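Maternal effect protein oskar (Drosophila melanogaster, PDB 5A4A) induces the germline as a germ-plasm factor and binds RNA, probably through its OSK domain, which is built on an SGNH hydrolase-like fold. Local coordinates at residues A[30-35]-A[85-90]; A[123-128]-A[136-141]. All coordinates share one frame; numbering follows the deposited sequence.

How the contacts relate
Both contacts are buried, but contact 1 sits nearer the middle of the domain, its centre about 4 Å from that of the chain, against about 13 Å for contact 2. Contact 1 brings together the starts of two helices, and much of its chemistry is polar: a carboxylate, two waters and backbone amides. Contact 2 is an apolar touch between a loop and helix 132-148, with Arg140 and Tyr139 on the exposed side of that helix. The short helix 87-91 joins them: Ile90, on the 85-90 side, packs against Ile138 of contact 2, while Phe32 CE2 of contact 1 lies 3.6 Å from Leu125 CD2 of contact 2.

Contact 1: residues A[30-35]-A[85-90]; sequences DDFMLY and IGSVDI
The Phe32 ring meets Ser87 at its edge, near the ring plane, with Phe32 CE2 4.0 Å from Ser87 CB. Trp190 lies almost parallel to the same ring and Tyr187 somewhat tilted, making an aromatic cluster. The other flat group is the Asp30 carboxylate, used at both oxygens. Segments 30-35 and 85-90 each run from a parallel strand into a helix and correspond in position to the GDS and GxND motifs of SGNH hydrolases, with Asp31 and Val88 apparently where the serine and asparagine would be.

Asp30 is the N-cap of helix 31-40: Phe32 N donates to Asp30 OD1 at 3.1 Å, nearly along its C-O axis. Its CG is tucked between the backbone N and the carbonyl carbon (chi1 53°), which places the carboxylate between the two helix starts, with OD2 toward helix 87-91. There Ser87 CB approaches Asp30 OD2 to 3.5 Å. Val88 slides past Asp30 in the opposite direction, its CG2 resting 3.6 Å from Asp30 CB; a bound sulfate lies nearby. Gly86, the N-cap of this second helix, has a positive phi (131°), at which a CB would collide with the carbonyl O of Ile85.

Two waters bridge the gap, both donating to Asp30 OD2. One accepts from Ser87 N at 3.1 Å; the other, 2.7 Å from Asp30 OD2, accepts from Gly86 N at 2.8 Å and Val88 N at 3.0 Å.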
loop_
_atom_site.group_PDB
_atom_site.type_symbol
_atom_site.label_atom_id
_atom_site.label_comp_id
_atom_site.label_asym_id
_atom_site.label_seq_id
_atom_site.Cartn_x
_atom_site.Cartn_y
_atom_site.Cartn_z
ATOM N N ASP A 30 1.607 2.917 -0.127
ATOM C CA ASP A 30 2.234 3.980 -0.918
ATOM C C ASP A 30 1.257 5.143 -1.157
ATOM O O ASP A 30 0.350 5.351 -0.356
ATOM C CB ASP A 30 2.794 3.383 -2.220
ATOM C CG ASP A 30 1.758 2.595 -2.998
ATOM O OD1 ASP A 30 0.613 3.077 -3.127
ATOM O OD2 ASP A 30 2.083 1.488 -3.488
ATOM N N ASP A 31 1.427 5.912 -2.238
ATOM C CA ASP A 31 0.525 7.041 -2.492
ATOM C C ASP A 31 -0.946 6.688 -2.560
ATOM O O ASP A 31 -1.777 7.524 -2.224
ATOM C CB ASP A 31 0.876 7.785 -3.779
ATOM C CG ASP A 31 2.010 8.765 -3.596
ATOM O OD1 ASP A 31 1.781 9.843 -2.986
ATOM O OD2 ASP A 31 3.121 8.460 -4.080
ATOM N N PHE A 32 -1.283 5.477 -3.011
ATOM C CA PHE A 32 -2.704 5.135 -3.145
ATOM C C PHE A 32 -3.426 5.094 -1.803
ATOM O O PHE A 32 -4.465 5.725 -1.634
ATOM C CB PHE A 32 -2.915 3.837 -3.929
ATOM C CG PHE A 32 -2.506 3.939 -5.367
ATOM C CD1 PHE A 32 -3.241 4.712 -6.259
ATOM C CD2 PHE A 32 -1.384 3.276 -5.825
ATOM C CE1 PHE A 32 -2.862 4.816 -7.583
ATOM C CE2 PHE A 32 -1.001 3.375 -7.154
ATOM C CZ PHE A 32 -1.738 4.158 -8.029
ATOM N N MET A 33 -2.879 4.358 -0.847
ATOM C CA MET A 33 -3.457 4.352 0.487
ATOM C C MET A 33 -3.228 5.675 1.224
ATOM O O MET A 33 -4.083 6.099 1.993
ATOM C CB MET A 33 -2.961 3.155 1.300
ATOM C CG MET A 33 -3.554 1.823 0.846
ATOM S SD MET A 33 -5.343 1.825 1.008
ATOM C CE MET A 33 -5.461 2.338 2.707
ATOM N N LEU A 34 -2.098 6.339 0.971
ATOM C CA LEU A 34 -1.860 7.668 1.534
ATOM C C LEU A 34 -2.999 8.616 1.147
ATOM O O LEU A 34 -3.557 9.316 1.993
ATOM C CB LEU A 34 -0.515 8.227 1.070
ATOM C CG LEU A 34 -0.108 9.602 1.629
ATOM C CD1 LEU A 34 -0.142 9.581 3.146
ATOM C CD2 LEU A 34 1.280 10.002 1.150
ATOM N N TYR A 35 -3.356 8.622 -0.136
ATOM C CA TYR A 35 -4.417 9.500 -0.611
ATOM C C TYR A 35 -5.789 9.102 -0.080
ATOM O O TYR A 35 -6.584 9.964 0.302
ATOM C CB TYR A 35 -4.431 9.542 -2.139
ATOM C CG TYR A 35 -5.393 10.544 -2.744
ATOM C CD1 TYR A 35 -5.312 11.906 -2.438
ATOM C CD2 TYR A 35 -6.358 10.130 -3.655
ATOM C CE1 TYR A 35 -6.184 12.810 -3.009
ATOM C CE2 TYR A 35 -7.226 11.019 -4.228
ATOM C CZ TYR A 35 -7.135 12.363 -3.912
ATOM O OH TYR A 35 -8.014 13.238 -4.503
ATOM N N ILE A 85 0.828 -2.942 -0.725
ATOM C CA ILE A 85 2.210 -2.702 -1.107
ATOM C C ILE A 85 2.559 -3.485 -2.377
ATOM O O ILE A 85 2.120 -4.628 -2.566
ATOM C CB ILE A 85 3.162 -3.050 0.084
ATOM C CG1 ILE A 85 4.520 -2.352 -0.038
ATOM C CG2 ILE A 85 3.315 -4.566 0.263
ATOM C CD1 ILE A 85 4.454 -0.841 0.158
ATOM N N GLY A 86 3.331 -2.858 -3.254
ATOM C CA GLY A 86 3.748 -3.503 -4.486
ATOM C C GLY A 86 3.542 -2.665 -5.734
ATOM O O GLY A 86 4.214 -2.904 -6.742
ATOM N N SER A 87 2.604 -1.715 -5.695
ATOM C CA SER A 87 2.339 -0.881 -6.871
ATOM C C SER A 87 3.590 -0.145 -7.319
ATOM O O SER A 87 3.838 -0.033 -8.517
ATOM C CB SER A 87 1.207 0.136 -6.639
ATOM O OG SER A 87 -0.042 -0.518 -6.527
ATOM N N VAL A 88 4.381 0.347 -6.365
ATOM C CA VAL A 88 5.581 1.108 -6.722
ATOM C C VAL A 88 6.616 0.191 -7.387
ATOM O O VAL A 88 7.205 0.555 -8.404
ATOM C CB VAL A 88 6.214 1.831 -5.516
ATOM C CG1 VAL A 88 7.436 2.644 -5.968
ATOM C CG2 VAL A 88 5.204 2.770 -4.861
ATOM N N ASP A 89 6.818 -0.998 -6.818
ATOM C CA ASP A 89 7.707 -1.991 -7.428
ATOM C C ASP A 89 7.313 -2.261 -8.875
ATOM O O ASP A 89 8.167 -2.323 -9.758
ATOM C CB ASP A 89 7.670 -3.321 -6.669
ATOM C CG ASP A 89 8.165 -3.200 -5.239
ATOM O OD1 ASP A 89 7.404 -2.693 -4.393
ATOM O OD2 ASP A 89 9.303 -3.629 -4.960
ATOM N N ILE A 90 6.015 -2.427 -9.109
ATOM C CA ILE A 90 5.528 -2.734 -10.448
ATOM C C ILE A 90 5.726 -1.539 -11.373
ATOM O O ILE A 90 6.212 -1.700 -12.487
ATOM C CB ILE A 90 4.062 -3.199 -10.427
ATOM C CG1 ILE A 90 4.006 -4.598 -9.800
ATOM C CG2 ILE A 90 3.476 -3.213 -11.840
ATOM C CD1 ILE A 90 2.635 -5.215 -9.733
HETATM O O HOH W 1 4.215 -0.177 -3.368
HETATM O O HOH W 2 0.414 -0.592 -3.738
#

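Contact 2: residues A[123-128]-A[136-141]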
loop_
_atom_site.group_PDB
_atom_site.type_symbol
_atom_site.label_atom_id
_atom_site.label_comp_id
_atom_site.label_asym_id
_atom_site.label_seq_id
_atom_site.Cartn_x
_atom_site.Cartn_y
_atom_site.Cartn_z
ATOM N N ALA A 123 -4.945 -2.679 -6.505
ATOM C CA ALA A 123 -5.894 -2.099 -7.451
ATOM C C ALA A 123 -5.253 -2.012 -8.835
ATOM O O ALA A 123 -4.032 -1.909 -8.956
ATOM C CB ALA A 123 -6.330 -0.700 -6.977
ATOM N N PRO A 124 -6.076 -2.061 -9.890
ATOM C CA PRO A 124 -5.539 -1.829 -11.233
ATOM C C PRO A 124 -4.897 -0.440 -11.287
ATOM O O PRO A 124 -5.373 0.474 -10.614
ATOM C CB PRO A 124 -6.787 -1.868 -12.122
ATOM C CG PRO A 124 -7.936 -1.576 -11.182
ATOM C CD PRO A 124 -7.542 -2.212 -9.890
ATOM N N LEU A 125 -3.821 -0.300 -12.048
ATOM C CA LEU A 125 -3.210 1.007 -12.283
ATOM C C LEU A 125 -3.889 1.600 -13.511
ATOM O O LEU A 125 -3.614 1.198 -14.649
ATOM C CB LEU A 125 -1.701 0.854 -12.493
ATOM C CG LEU A 125 -0.964 0.278 -11.280
ATOM C CD1 LEU A 125 0.488 -0.047 -11.612
ATOM C CD2 LEU A 125 -1.037 1.242 -10.097
ATOM N N GLY A 126 -4.806 2.534 -13.269
ATOM C CA GLY A 126 -5.715 2.996 -14.304
ATOM C C GLY A 126 -5.076 3.622 -15.532
ATOM O O GLY A 126 -5.582 3.458 -16.645
ATOM N N ASN A 127 -3.966 4.327 -15.346
ATOM C CA ASN A 127 -3.296 4.950 -16.492
ATOM C C ASN A 127 -2.392 3.997 -17.275
ATOM O O ASN A 127 -1.844 4.366 -18.312
ATOM C CB ASN A 127 -2.524 6.212 -16.078
ATOM C CG ASN A 127 -1.573 5.974 -14.910
ATOM O OD1 ASN A 127 -1.808 5.116 -14.064
ATOM N ND2 ASN A 127 -0.500 6.754 -14.859
ATOM N N TYR A 128 -2.247 2.772 -16.774
ATOM C CA TYR A 128 -1.427 1.766 -17.443
ATOM C C TYR A 128 -2.294 0.669 -18.037
ATOM O O TYR A 128 -1.821 -0.436 -18.285
ATOM C CB TYR A 128 -0.403 1.155 -16.468
ATOM C CG TYR A 128 0.712 2.106 -16.104
ATOM C CD1 TYR A 128 1.872 2.170 -16.869
ATOM C CD2 TYR A 128 0.600 2.953 -15.013
ATOM C CE1 TYR A 128 2.889 3.043 -16.548
ATOM C CE2 TYR A 128 1.614 3.831 -14.683
ATOM C CZ TYR A 128 2.756 3.869 -15.455
ATOM O OH TYR A 128 3.768 4.742 -15.134
ATOM N N ASP A 136 -0.358 -7.814 -16.580
ATOM C CA ASP A 136 -0.091 -9.220 -16.281
ATOM C C ASP A 136 0.674 -9.365 -14.971
ATOM O O ASP A 136 0.482 -10.336 -14.229
ATOM C CB ASP A 136 0.696 -9.901 -17.403
ATOM C CG ASP A 136 0.656 -11.416 -17.289
ATOM O OD1 ASP A 136 -0.457 -11.974 -17.268
ATOM O OD2 ASP A 136 1.731 -12.044 -17.199
ATOM N N LYS A 137 1.538 -8.396 -14.688
ATOM C CA LYS A 137 2.313 -8.408 -13.454
ATOM C C LYS A 137 1.398 -8.229 -12.263
ATOM O O LYS A 137 1.580 -8.883 -11.236
ATOM C CB LYS A 137 3.365 -7.303 -13.450
ATOM C CG LYS A 137 4.760 -7.809 -13.647
ATOM C CD LYS A 137 5.771 -6.699 -13.437
ATOM C CE LYS A 137 7.075 -7.047 -14.110
ATOM N NZ LYS A 137 8.021 -5.900 -14.111
ATOM N N ILE A 138 0.416 -7.346 -12.410
ATOM C CA ILE A 138 -0.554 -7.098 -11.350
ATOM C C ILE A 138 -1.367 -8.371 -11.115
ATOM O O ILE A 138 -1.587 -8.780 -9.974
ATOM C CB ILE A 138 -1.497 -5.941 -11.714
ATOM C CG1 ILE A 138 -0.744 -4.609 -11.657
ATOM C CG2 ILE A 138 -2.707 -5.903 -10.785
ATOM C CD1 ILE A 138 -1.618 -3.434 -11.966
ATOM N N TYR A 139 -1.802 -8.992 -12.207
ATOM C CA TYR A 139 -2.539 -10.253 -12.136
ATOM C C TYR A 139 -1.758 -11.339 -11.399
ATOM O O TYR A 139 -2.296 -11.992 -10.509
ATOM C CB TYR A 139 -2.922 -10.700 -13.554
ATOM C CG TYR A 139 -3.265 -12.165 -13.685
ATOM C CD1 TYR A 139 -4.436 -12.676 -13.145
ATOM C CD2 TYR A 139 -2.425 -13.025 -14.374
ATOM C CE1 TYR A 139 -4.750 -14.020 -13.275
ATOM C CE2 TYR A 139 -2.733 -14.361 -14.514
ATOM C CZ TYR A 139 -3.894 -14.849 -13.962
ATOM O OH TYR A 139 -4.196 -16.179 -14.091
ATOM N N ARG A 140 -0.490 -11.531 -11.760
ATOM C CA ARG A 140 0.315 -12.583 -11.137
ATOM C C ARG A 140 0.706 -12.263 -9.699
ATOM O O ARG A 140 0.700 -13.139 -8.840
ATOM C CB ARG A 140 1.557 -12.885 -11.976
ATOM C CG ARG A 140 1.191 -13.464 -13.326
ATOM C CD ARG A 140 2.399 -13.798 -14.190
ATOM N NE ARG A 140 1.903 -14.311 -15.458
ATOM C CZ ARG A 140 1.625 -15.590 -15.705
ATOM N NH1 ARG A 140 1.859 -16.539 -14.798
ATOM N NH2 ARG A 140 1.155 -15.922 -16.894
ATOM N N PHE A 141 1.054 -11.012 -9.435
ATOM C CA PHE A 141 1.424 -10.651 -8.071
ATOM C C PHE A 141 0.239 -10.808 -7.121
ATOM O O PHE A 141 0.398 -11.278 -5.980
ATOM C CB PHE A 141 1.993 -9.235 -8.004
ATOM C CG PHE A 141 2.411 -8.821 -6.618
ATOM C CD1 PHE A 141 3.362 -9.548 -5.919
ATOM C CD2 PHE A 141 1.840 -7.712 -6.011
ATOM C CE1 PHE A 141 3.743 -9.175 -4.637
ATOM C CE2 PHE A 141 2.217 -7.328 -4.729
ATOM C CZ PHE A 141 3.171 -8.057 -4.043
#
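Leu125 and Ile138 cross at a slant, and the far methyl of the isoleucine makes the touch. Ile138 CD1 lies 3.8 Å from Leu125 CG and 4.0 Å from Leu125 CD1, so it lies against the CG-CD1 branch of the leucine, on the side away from CD2. With CG1 anti to its carbonyl carbon and CD1 carried on straight (chi2 -178°), Ile138 reaches out from the helix as an extended arm. Ile138 CD1 also lies against the loop backbone, 3.8 Å from Leu125 N and 4.1 Å from Ala123 O. Pro124 comes near with its CA, while its CB, like that of Ala123, points away from the helix.

Leu125 is wedged between several elements: besides Ile138 it touches Ser87 and Met91 of helix 87-91, and Leu134 one turn earlier in helix 132-148. Just past it the chain folds back in a type I turn, closed by Tyr128 N donating to Leu125 O at 3.0 Å. Asn127 ND2 ties this turn to Pro186 O.

Other sides of the helix carry different chemistry. Arg140 NE, one turn on from Asp136, bonds to Asp136 OD2 at 2.9 Å in a salt bridge. The carboxylate oxygen lies at the guanidinium edge, almost exactly in its plane, yet the guanidinium meets the syn side of that oxygen 32° out of the carboxylate plane. Phe141 faces inward and meets Phe103 edge-to-face.

Taken together, this is a strand-to-helix connection of an alpha/beta domain: the loop leaving parallel strand 116-120 packs back on the helix it leads into, as suits the layered SGNH hydrolase fold.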